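Local coordinates for glutathione peroxidase-like protein (Trypanosoma brucei, PDB 3DWV) that probably reduces peroxides with electrons from tryparedoxin, as a thioredoxin-fold member of the glutathione peroxidase family, at residues S24-F29 with H127-Y132; S47-Y52 with G79-A84; Y60-Y65 with F165-S170. The protein carries 1 engineered substitution. All blocks are in the same frame, centred on the assembly; numbering follows the deposited sequence.

How the interactions relate
Interaction 2 is the core contact: two parallel strands joined by backbone hydrogen bonds, with apolar side chains on both faces of the sheet. Interactions 1 and 3 are partly buried and have no hydrogen bond across their segments. Interaction 1 packs an N-terminal loop and helix 128-136 through aromatic and CH-pi contacts. It touches interaction 2, where Ile26 and Tyr130 reach Ile51. Interaction 3, about 23 Å from interaction 1 between centres and on the opposite side of the chain's centre, sets turn against turn through a proline and a lysine chain. Interaction 2 joins the two strands of the beta-alpha-beta unit 49-54, 64-75, 81-86, and interaction 3 involves the start of its helix.

Interaction 1: S24-F29 with H127-Y132; sequences SSIFDF and HPLYEY
Phe29 carries this contact by laying one face of its ring over the backbone of Leu129. Leu129 CA stands 3.9 Å from the centroid of the Phe29 ring and 25° off its normal, a CH-pi contact offset toward the rim. At the ring tip Phe29 CZ comes within 3.3 Å of Tyr132 CB, a tight approach. The two rings run nearly parallel, with planes at 26°, but are slid so far apart that they barely overlap (centroids of Phe29 and Tyr132 5.1 Å apart). Tyr132 holds its CG anti to the backbone N (chi1 170°), and its ring continues past Phe29 to bring CE2 near Ile26 N. Tyr132 OH, also buried, lies 3.4 Å from Ser25 N at too poor an angle for a hydrogen bond. On the inner side CB and CG2 of Ile26 both lie 3.6 Å from Leu129 CD1, in one of two leucine conformers, and Ile26 continues the packing to Ile51 and Ile155 of the sheet.

The outer side, with Ser24 and Pro128, is looser. Exposed Pro128 touches the ring with its CB, 3.9 Å from Phe29 CD1, and its carbonyl O, 3.4 Å from Phe29 CE1. Asp28 OD2 accepts from Ser24 N (3.0 Å) and weakly from Ser25 N, and Ser25 OG from Phe27 N in an ST turn. No hydrogen bond crosses between the segments; His127 ND1 caps Leu129 N within its own, and ring and aliphatic packing joins the two.

Interaction 2: S47-Y52 with G79-A84; sequences SPLLIY and GFTVLA
Leu50 shows how two parallel strands are joined in register with Val82: its N donates to Thr81 O (3.0 Å) and its O accepts from Leu83 N. Tyr52 N continues the ladder to Leu83 O (2.9 Å).

Around this ladder the side chains fit by shape. On the face of Leu50, Tyr52 and Val82, the CG1 branch of Val82 is a bump against the ring of Tyr52, 3.6 Å from its CD1. The CG2 branch turns the other way, to Leu50 CB. Phe80 fills the next hollow: its CG is anti to its backbone N (chi1 176°), and the ring beyond it lies against the neighbouring strand, CE1 3.8 Å from Leu49 CA and CZ against CB, CG and CD1 of Leu50. On the other face Leu49 and Leu83 meet obliquely, CD1 to CD1 at 3.8 Å, while Thr81 CG2 packs against Leu49 CB.

Helix 64-75 covers the first face, with Leu71 on Leu50 and Ala68 on Tyr52; Tyr39 and Leu41 pack on Leu83. Two neighbouring parallel strands connected through a helix laid over one face form the beta-alpha-beta crossover of the thioredoxin fold.

Interaction 3: Y60-Y65 with F165-S170; sequences YTKGGY and FSPGAS
Lys62 and Pro167 lie side by side and point the same way, and the lysine chain can be followed along the proline ring atom by atom. Lys62 CB packs on Pro167 CB at 4.0 Å. Its CG, set beside the backbone N, passes 4.4 Å from Pro167 CG. The closest approach comes one atom later, where Lys62 CD lies 3.7 Å from Pro167 CG. From there the chain departs: Lys62 CE is already 4.8 Å from Pro167 CG, and the bend at chi4 (-63°) carries NZ farther still. The aliphatic part of an exposed lysine thus does the packing, while its charged tip leaves the contact.

The backbones meet as two beta turns. Lys62 and Gly63 are the central residues of a type I' turn, Pro167 and Gly168 those of a type I turn. Lys62 O receives a CA-H...O contact from Gly168 CA at 3.1 Å (angle at the hydrogen 146°). The same oxygen lies only 3.2 Å from Pro167 O, a pairing of two acceptors that is probably unfavourable in itself. Thr61 O, which closes its own turn by accepting from Gly64 N, also touches Pro167 CB. Thr61 OG1 accepts from Tyr65 N (2.9 Å, 169°), tying the turn to the first turn of the helix.

Trp148, Phe150 and Thr151 also pack on Pro167, and the Thr61 side chain is about 8 Å from that of Cys58, the predicted active-site residue, seen here in a disulfide with Cys106. The contact sets the start of helix 64-75 against the link between strand 161-165 and helix 171-181, a join to which a weak hydrogen bond between Ala169 O and Thr67 OG1 adds; the first turn of helix 171-181 is capped by Ser170 OG accepting from Asp173 N.

Interaction 1: S24-F29 with H127-Y132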
loop_
_atom_site.group_PDB
_atom_site.type_symbol
_atom_site.label_atom_id
_atom_site.label_comp_id
_atom_site.label_asym_id
_atom_site.label_seq_id
_atom_site.Cartn_x
_atom_site.Cartn_y
_atom_site.Cartn_z
ATOM N N SER A 24 -3.049 7.230 16.112
ATOM C CA SER A 24 -2.736 5.987 16.790
ATOM C C SER A 24 -3.141 4.764 15.955
ATOM O O SER A 24 -2.914 3.631 16.371
ATOM C CB SER A 24 -3.457 5.921 18.142
ATOM O OG SER A 24 -4.866 5.829 17.949
ATOM N N SER A 25 -3.764 5.034 14.796
ATOM C CA SER A 25 -4.076 3.940 13.870
ATOM C C SER A 25 -4.361 4.494 12.472
ATOM O O SER A 25 -4.574 5.697 12.356
ATOM C CB SER A 25 -5.256 3.084 14.315
ATOM O OG SER A 25 -6.507 3.592 13.947
ATOM N N ILE A 26 -4.406 3.604 11.471
ATOM C CA ILE A 26 -4.744 4.140 10.124
ATOM C C ILE A 26 -6.138 4.710 10.052
ATOM O O ILE A 26 -6.509 5.474 9.156
ATOM C CB ILE A 26 -4.623 3.004 9.085
ATOM C CG1 ILE A 26 -5.609 1.846 9.320
ATOM C CG2 ILE A 26 -3.184 2.518 8.985
ATOM C CD1 ILE A 26 -5.681 0.889 8.150
ATOM N N PHE A 27 -7.003 4.317 10.978
ATOM C CA PHE A 27 -8.440 4.662 10.886
ATOM C C PHE A 27 -8.658 6.121 11.247
ATOM O O PHE A 27 -9.803 6.602 11.221
ATOM C CB PHE A 27 -9.285 3.732 11.783
ATOM C CG PHE A 27 -9.100 2.269 11.372
ATOM C CD1 PHE A 27 -9.470 1.844 10.112
ATOM C CD2 PHE A 27 -8.552 1.359 12.256
ATOM C CE1 PHE A 27 -9.304 0.522 9.729
ATOM C CE2 PHE A 27 -8.390 0.034 11.897
ATOM C CZ PHE A 27 -8.762 -0.369 10.636
ATOM N N ASP A 28 -7.585 6.810 11.617
ATOM C CA ASP A 28 -7.640 8.241 11.883
ATOM C C ASP A 28 -7.563 9.067 10.582
ATOM O O ASP A 28 -7.563 10.296 10.703
ATOM C CB ASP A 28 -6.523 8.679 12.849
ATOM C CG ASP A 28 -6.703 8.250 14.288
ATOM O OD1 ASP A 28 -7.839 8.288 14.803
ATOM O OD2 ASP A 28 -5.690 7.906 14.943
ATOM N N PHE A 29 -7.451 8.415 9.419
ATOM C CA PHE A 29 -7.115 9.084 8.170
ATOM C C PHE A 29 -8.223 8.973 7.136
ATOM O O PHE A 29 -8.937 7.968 7.121
ATOM C CB PHE A 29 -5.772 8.537 7.618
ATOM C CG PHE A 29 -4.637 8.760 8.602
ATOM C CD1 PHE A 29 -3.911 9.944 8.538
ATOM C CD2 PHE A 29 -4.284 7.840 9.591
ATOM C CE1 PHE A 29 -2.891 10.226 9.426
ATOM C CE2 PHE A 29 -3.262 8.096 10.502
ATOM C CZ PHE A 29 -2.562 9.316 10.437
ATOM N N HIS A 127 0.089 12.130 1.183
ATOM C CA HIS A 127 -1.139 11.880 1.938
ATOM C C HIS A 127 -0.821 11.575 3.402
ATOM O O HIS A 127 0.081 10.766 3.710
ATOM C CB HIS A 127 -1.908 10.721 1.300
ATOM C CG HIS A 127 -3.278 10.463 1.891
ATOM N ND1 HIS A 127 -3.561 10.179 3.211
ATOM C CD2 HIS A 127 -4.478 10.424 1.256
ATOM C CE1 HIS A 127 -4.883 9.987 3.351
ATOM N NE2 HIS A 127 -5.455 10.141 2.147
ATOM N N PRO A 128 -1.513 12.188 4.341
ATOM C CA PRO A 128 -1.163 11.957 5.758
ATOM C C PRO A 128 -1.181 10.503 6.179
ATOM O O PRO A 128 -0.368 10.190 7.077
ATOM C CB PRO A 128 -2.211 12.794 6.536
ATOM C CG PRO A 128 -2.601 13.887 5.575
ATOM C CD PRO A 128 -2.572 13.210 4.198
ATOM N N LEU A 129 -1.994 9.638 5.592
ATOM C CA LEU A 129 -1.968 8.235 6.012
ATOM C C LEU A 129 -0.590 7.670 5.691
ATOM O O LEU A 129 -0.071 6.874 6.483
ATOM C CB LEU A 129 -3.080 7.419 5.350
ATOM C CG LEU A 129 -2.956 5.896 5.279
ATOM C CD1 LEU A 129 -3.442 5.206 6.550
ATOM C CD2 LEU A 129 -3.755 5.371 4.085
ATOM N N TYR A 130 -0.018 8.068 4.550
ATOM C CA TYR A 130 1.317 7.594 4.165
ATOM C C TYR A 130 2.368 8.199 5.096
ATOM O O TYR A 130 3.331 7.562 5.546
ATOM C CB TYR A 130 1.577 7.854 2.641
ATOM C CG TYR A 130 1.262 6.547 1.946
ATOM C CD1 TYR A 130 -0.040 6.223 1.594
ATOM C CD2 TYR A 130 2.272 5.640 1.684
ATOM C CE1 TYR A 130 -0.336 5.026 0.983
ATOM C CE2 TYR A 130 1.957 4.431 1.077
ATOM C CZ TYR A 130 0.655 4.116 0.717
ATOM O OH TYR A 130 0.334 2.924 0.099
ATOM N N GLU A 131 2.240 9.489 5.422
ATOM C CA GLU A 131 3.182 10.103 6.370
ATOM C C GLU A 131 3.150 9.352 7.677
ATOM O O GLU A 131 4.237 9.094 8.250
ATOM C CB GLU A 131 2.863 11.599 6.513
ATOM C CG GLU A 131 3.186 12.199 5.109
ATOM C CD GLU A 131 4.672 12.161 4.819
ATOM O OE1 GLU A 131 5.259 13.217 5.205
ATOM O OE2 GLU A 131 5.362 11.256 4.252
ATOM N N TYR A 132 1.941 8.985 8.085
ATOM C CA TYR A 132 1.890 8.159 9.312
ATOM C C TYR A 132 2.508 6.784 9.172
ATOM O O TYR A 132 3.281 6.352 10.052
ATOM C CB TYR A 132 0.402 8.063 9.713
ATOM C CG TYR A 132 0.128 7.043 10.816
ATOM C CD1 TYR A 132 0.554 7.236 12.135
ATOM C CD2 TYR A 132 -0.570 5.885 10.511
ATOM C CE1 TYR A 132 0.280 6.282 13.117
ATOM C CE2 TYR A 132 -0.840 4.929 11.459
ATOM C CZ TYR A 132 -0.407 5.141 12.756
ATOM O OH TYR A 132 -0.706 4.152 13.670
#

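Interaction 2: S47-Y52 with G79-A84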
loop_
_atom_site.group_PDB
_atom_site.type_symbol
_atom_site.label_atom_id
_atom_site.label_comp_id
_atom_site.label_asym_id
_atom_site.label_seq_id
_atom_site.Cartn_x
_atom_site.Cartn_y
_atom_site.Cartn_z
ATOM N N SER A 47 -9.418 -6.987 11.893
ATOM C CA SER A 47 -8.751 -7.977 11.081
ATOM C C SER A 47 -7.522 -7.312 10.476
ATOM O O SER A 47 -7.578 -6.105 10.260
ATOM C CB SER A 47 -9.653 -8.428 9.935
ATOM O OG SER A 47 -10.633 -9.314 10.433
ATOM N N PRO A 48 -6.461 -8.052 10.207
ATOM C CA PRO A 48 -5.280 -7.409 9.613
ATOM C C PRO A 48 -5.513 -7.065 8.156
ATOM O O PRO A 48 -6.480 -7.515 7.536
ATOM C CB PRO A 48 -4.192 -8.477 9.784
ATOM C CG PRO A 48 -4.923 -9.784 9.859
ATOM C CD PRO A 48 -6.283 -9.490 10.447
ATOM N N LEU A 49 -4.613 -6.241 7.602
ATOM C CA LEU A 49 -4.716 -5.909 6.204
ATOM C C LEU A 49 -3.321 -5.524 5.698
ATOM O O LEU A 49 -2.416 -5.262 6.493
ATOM C CB LEU A 49 -5.758 -4.834 5.927
ATOM C CG LEU A 49 -5.599 -3.439 6.526
ATOM C CD1 LEU A 49 -6.300 -2.421 5.626
ATOM C CD2 LEU A 49 -6.153 -3.318 7.949
ATOM N N LEU A 50 -3.164 -5.509 4.380
ATOM C CA LEU A 50 -1.936 -5.093 3.739
ATOM C C LEU A 50 -2.229 -3.890 2.837
ATOM O O LEU A 50 -3.183 -4.039 2.063
ATOM C CB LEU A 50 -1.401 -6.178 2.807
ATOM C CG LEU A 50 -0.258 -7.068 3.225
ATOM C CD1 LEU A 50 0.093 -7.979 2.048
ATOM C CD2 LEU A 50 0.948 -6.291 3.725
ATOM N N ILE A 51 -1.429 -2.829 2.977
ATOM C CA ILE A 51 -1.665 -1.640 2.145
ATOM C C ILE A 51 -0.470 -1.413 1.235
ATOM O O ILE A 51 0.646 -1.145 1.690
ATOM C CB ILE A 51 -1.952 -0.386 2.972
ATOM C CG1 ILE A 51 -3.146 -0.613 3.927
ATOM C CG2 ILE A 51 -2.162 0.814 2.048
ATOM C CD1 ILE A 51 -3.400 0.621 4.820
ATOM N N TYR A 52 -0.781 -1.567 -0.063
ATOM C CA TYR A 52 0.198 -1.318 -1.093
ATOM C C TYR A 52 0.070 0.011 -1.836
ATOM O O TYR A 52 -1.084 0.428 -2.042
ATOM C CB TYR A 52 0.025 -2.389 -2.161
ATOM C CG TYR A 52 0.466 -3.794 -1.863
ATOM C CD1 TYR A 52 -0.337 -4.702 -1.202
ATOM C CD2 TYR A 52 1.732 -4.220 -2.287
ATOM C CE1 TYR A 52 0.107 -6.006 -0.951
ATOM C CE2 TYR A 52 2.161 -5.511 -2.051
ATOM C CZ TYR A 52 1.360 -6.401 -1.380
ATOM O OH TYR A 52 1.793 -7.691 -1.147
ATOM N N GLY A 79 -11.040 -12.738 6.947
ATOM C CA GLY A 79 -11.338 -11.348 7.186
ATOM C C GLY A 79 -10.377 -10.319 6.633
ATOM O O GLY A 79 -10.537 -9.099 6.606
ATOM N N PHE A 80 -9.248 -10.746 6.129
ATOM C CA PHE A 80 -8.128 -10.008 5.627
ATOM C C PHE A 80 -8.484 -9.174 4.409
ATOM O O PHE A 80 -9.384 -9.531 3.637
ATOM C CB PHE A 80 -7.049 -11.031 5.286
ATOM C CG PHE A 80 -5.774 -10.494 4.647
ATOM C CD1 PHE A 80 -4.847 -9.758 5.368
ATOM C CD2 PHE A 80 -5.521 -10.776 3.308
ATOM C CE1 PHE A 80 -3.675 -9.326 4.778
ATOM C CE2 PHE A 80 -4.366 -10.366 2.706
ATOM C CZ PHE A 80 -3.432 -9.662 3.449
ATOM N N THR A 81 -7.808 -8.036 4.193
ATOM C CA THR A 81 -7.987 -7.410 2.853
ATOM C C THR A 81 -6.650 -6.817 2.428
ATOM O O THR A 81 -5.739 -6.649 3.251
ATOM C CB THR A 81 -9.148 -6.416 2.769
ATOM O OG1 THR A 81 -9.466 -6.113 1.374
ATOM C CG2 THR A 81 -8.795 -5.098 3.451
ATOM N N VAL A 82 -6.556 -6.551 1.129
ATOM C CA VAL A 82 -5.435 -5.795 0.562
ATOM C C VAL A 82 -6.034 -4.507 0.013
ATOM O O VAL A 82 -7.059 -4.624 -0.709
ATOM C CB VAL A 82 -4.769 -6.627 -0.545
ATOM C CG1 VAL A 82 -3.807 -5.767 -1.338
ATOM C CG2 VAL A 82 -4.123 -7.863 0.089
ATOM N N LEU A 83 -5.453 -3.345 0.297
ATOM C CA LEU A 83 -5.917 -2.109 -0.307
ATOM C C LEU A 83 -4.803 -1.507 -1.157
ATOM O O LEU A 83 -3.653 -1.507 -0.665
ATOM C CB LEU A 83 -6.259 -1.067 0.761
ATOM C CG LEU A 83 -7.347 -1.463 1.759
ATOM C CD1 LEU A 83 -7.599 -0.315 2.734
ATOM C CD2 LEU A 83 -8.672 -1.763 1.068
ATOM N N ALA A 84 -5.117 -0.975 -2.339
ATOM C CA ALA A 84 -4.084 -0.413 -3.199
ATOM C C ALA A 84 -4.279 1.103 -3.394
ATOM O O ALA A 84 -5.345 1.497 -3.812
ATOM C CB ALA A 84 -4.049 -1.093 -4.578
#

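Interaction 3: Y60-Y65 with F165-S170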
loop_
_atom_site.group_PDB
_atom_site.type_symbol
_atom_site.label_atom_id
_atom_site.label_comp_id
_atom_site.label_asym_id
_atom_site.label_seq_id
_atom_site.Cartn_x
_atom_site.Cartn_y
_atom_site.Cartn_z
ATOM N N TYR A 60 6.037 -5.186 -15.105
ATOM C CA TYR A 60 6.883 -5.721 -14.051
ATOM C C TYR A 60 6.530 -5.098 -12.701
ATOM O O TYR A 60 6.320 -3.881 -12.694
ATOM C CB TYR A 60 8.415 -5.509 -14.338
ATOM C CG TYR A 60 8.662 -6.177 -15.691
ATOM C CD1 TYR A 60 8.802 -7.546 -15.887
ATOM C CD2 TYR A 60 8.651 -5.359 -16.814
ATOM C CE1 TYR A 60 8.994 -8.108 -17.162
ATOM C CE2 TYR A 60 8.838 -5.892 -18.093
ATOM C CZ TYR A 60 9.020 -7.241 -18.252
ATOM O OH TYR A 60 9.172 -7.743 -19.521
ATOM N N THR A 61 6.455 -5.903 -11.629
ATOM C CA THR A 61 6.257 -5.355 -10.274
ATOM C C THR A 61 7.244 -5.975 -9.293
ATOM O O THR A 61 7.050 -5.863 -8.069
ATOM C CB THR A 61 4.802 -5.579 -9.803
ATOM O OG1 THR A 61 4.505 -6.981 -9.713
ATOM C CG2 THR A 61 3.749 -5.026 -10.781
ATOM N N LYS A 62 8.304 -6.712 -9.679
ATOM C CA LYS A 62 9.179 -7.388 -8.715
ATOM C C LYS A 62 8.497 -8.490 -7.882
ATOM O O LYS A 62 8.889 -8.918 -6.756
ATOM C CB LYS A 62 9.826 -6.379 -7.761
ATOM C CG LYS A 62 10.421 -5.182 -8.449
ATOM C CD LYS A 62 11.246 -4.308 -7.531
ATOM C CE LYS A 62 12.042 -3.265 -8.294
ATOM N NZ LYS A 62 13.057 -3.830 -9.233
ATOM N N GLY A 63 7.407 -8.977 -8.461
ATOM C CA GLY A 63 6.582 -10.005 -7.816
ATOM C C GLY A 63 5.437 -9.457 -7.003
ATOM O O GLY A 63 4.633 -10.210 -6.474
ATOM N N GLY A 64 5.321 -8.140 -6.814
ATOM C CA GLY A 64 4.349 -7.500 -5.943
ATOM C C GLY A 64 2.914 -7.755 -6.325
ATOM O O GLY A 64 2.092 -8.081 -5.437
ATOM N N TYR A 65 2.598 -7.632 -7.625
ATOM C CA TYR A 65 1.243 -8.012 -8.011
ATOM C C TYR A 65 0.873 -9.437 -7.606
ATOM O O TYR A 65 -0.259 -9.732 -7.147
ATOM C CB TYR A 65 1.081 -7.895 -9.543
ATOM C CG TYR A 65 -0.243 -8.451 -10.039
ATOM C CD1 TYR A 65 -1.358 -7.615 -10.024
ATOM C CD2 TYR A 65 -0.434 -9.747 -10.544
ATOM C CE1 TYR A 65 -2.591 -8.067 -10.472
ATOM C CE2 TYR A 65 -1.653 -10.193 -10.967
ATOM C CZ TYR A 65 -2.734 -9.342 -10.928
ATOM O OH TYR A 65 -3.919 -9.836 -11.382
ATOM N N PHE A 165 7.099 -3.966 3.917
ATOM C CA PHE A 165 7.725 -4.930 3.007
ATOM C C PHE A 165 8.138 -4.293 1.689
ATOM O O PHE A 165 7.355 -3.524 1.121
ATOM C CB PHE A 165 6.780 -6.094 2.690
ATOM C CG PHE A 165 6.492 -6.946 3.936
ATOM C CD1 PHE A 165 7.379 -7.908 4.367
ATOM C CD2 PHE A 165 5.307 -6.769 4.639
ATOM C CE1 PHE A 165 7.117 -8.683 5.493
ATOM C CE2 PHE A 165 5.046 -7.538 5.770
ATOM C CZ PHE A 165 5.933 -8.509 6.211
ATOM N N SER A 166 9.320 -4.628 1.162
ATOM C CA SER A 166 9.624 -4.300 -0.226
ATOM C C SER A 166 8.775 -5.111 -1.188
ATOM O O SER A 166 8.165 -6.134 -0.833
ATOM C CB SER A 166 11.117 -4.599 -0.421
ATOM O OG SER A 166 11.321 -6.001 -0.389
ATOM N N PRO A 167 8.668 -4.691 -2.432
ATOM C CA PRO A 167 7.835 -5.389 -3.417
ATOM C C PRO A 167 8.256 -6.804 -3.747
ATOM O O PRO A 167 7.434 -7.606 -4.208
ATOM C CB PRO A 167 8.008 -4.554 -4.702
ATOM C CG PRO A 167 9.276 -3.814 -4.465
ATOM C CD PRO A 167 9.227 -3.442 -3.007
ATOM N N GLY A 168 9.518 -7.129 -3.520
ATOM C CA GLY A 168 9.952 -8.484 -3.866
ATOM C C GLY A 168 9.850 -9.366 -2.644
ATOM O O GLY A 168 10.409 -10.490 -2.665
ATOM N N ALA A 169 9.198 -8.976 -1.568
ATOM C CA ALA A 169 8.934 -9.827 -0.401
ATOM C C ALA A 169 8.108 -11.047 -0.786
ATOM O O ALA A 169 7.122 -10.956 -1.509
ATOM C CB ALA A 169 8.207 -9.059 0.708
ATOM N N SER A 170 8.538 -12.216 -0.280
ATOM C CA SER A 170 7.846 -13.416 -0.719
ATOM C C SER A 170 6.545 -13.583 0.052
ATOM O O SER A 170 6.391 -12.970 1.105
ATOM C CB SER A 170 8.722 -14.653 -0.510
ATOM O OG SER A 170 9.277 -14.638 0.783
#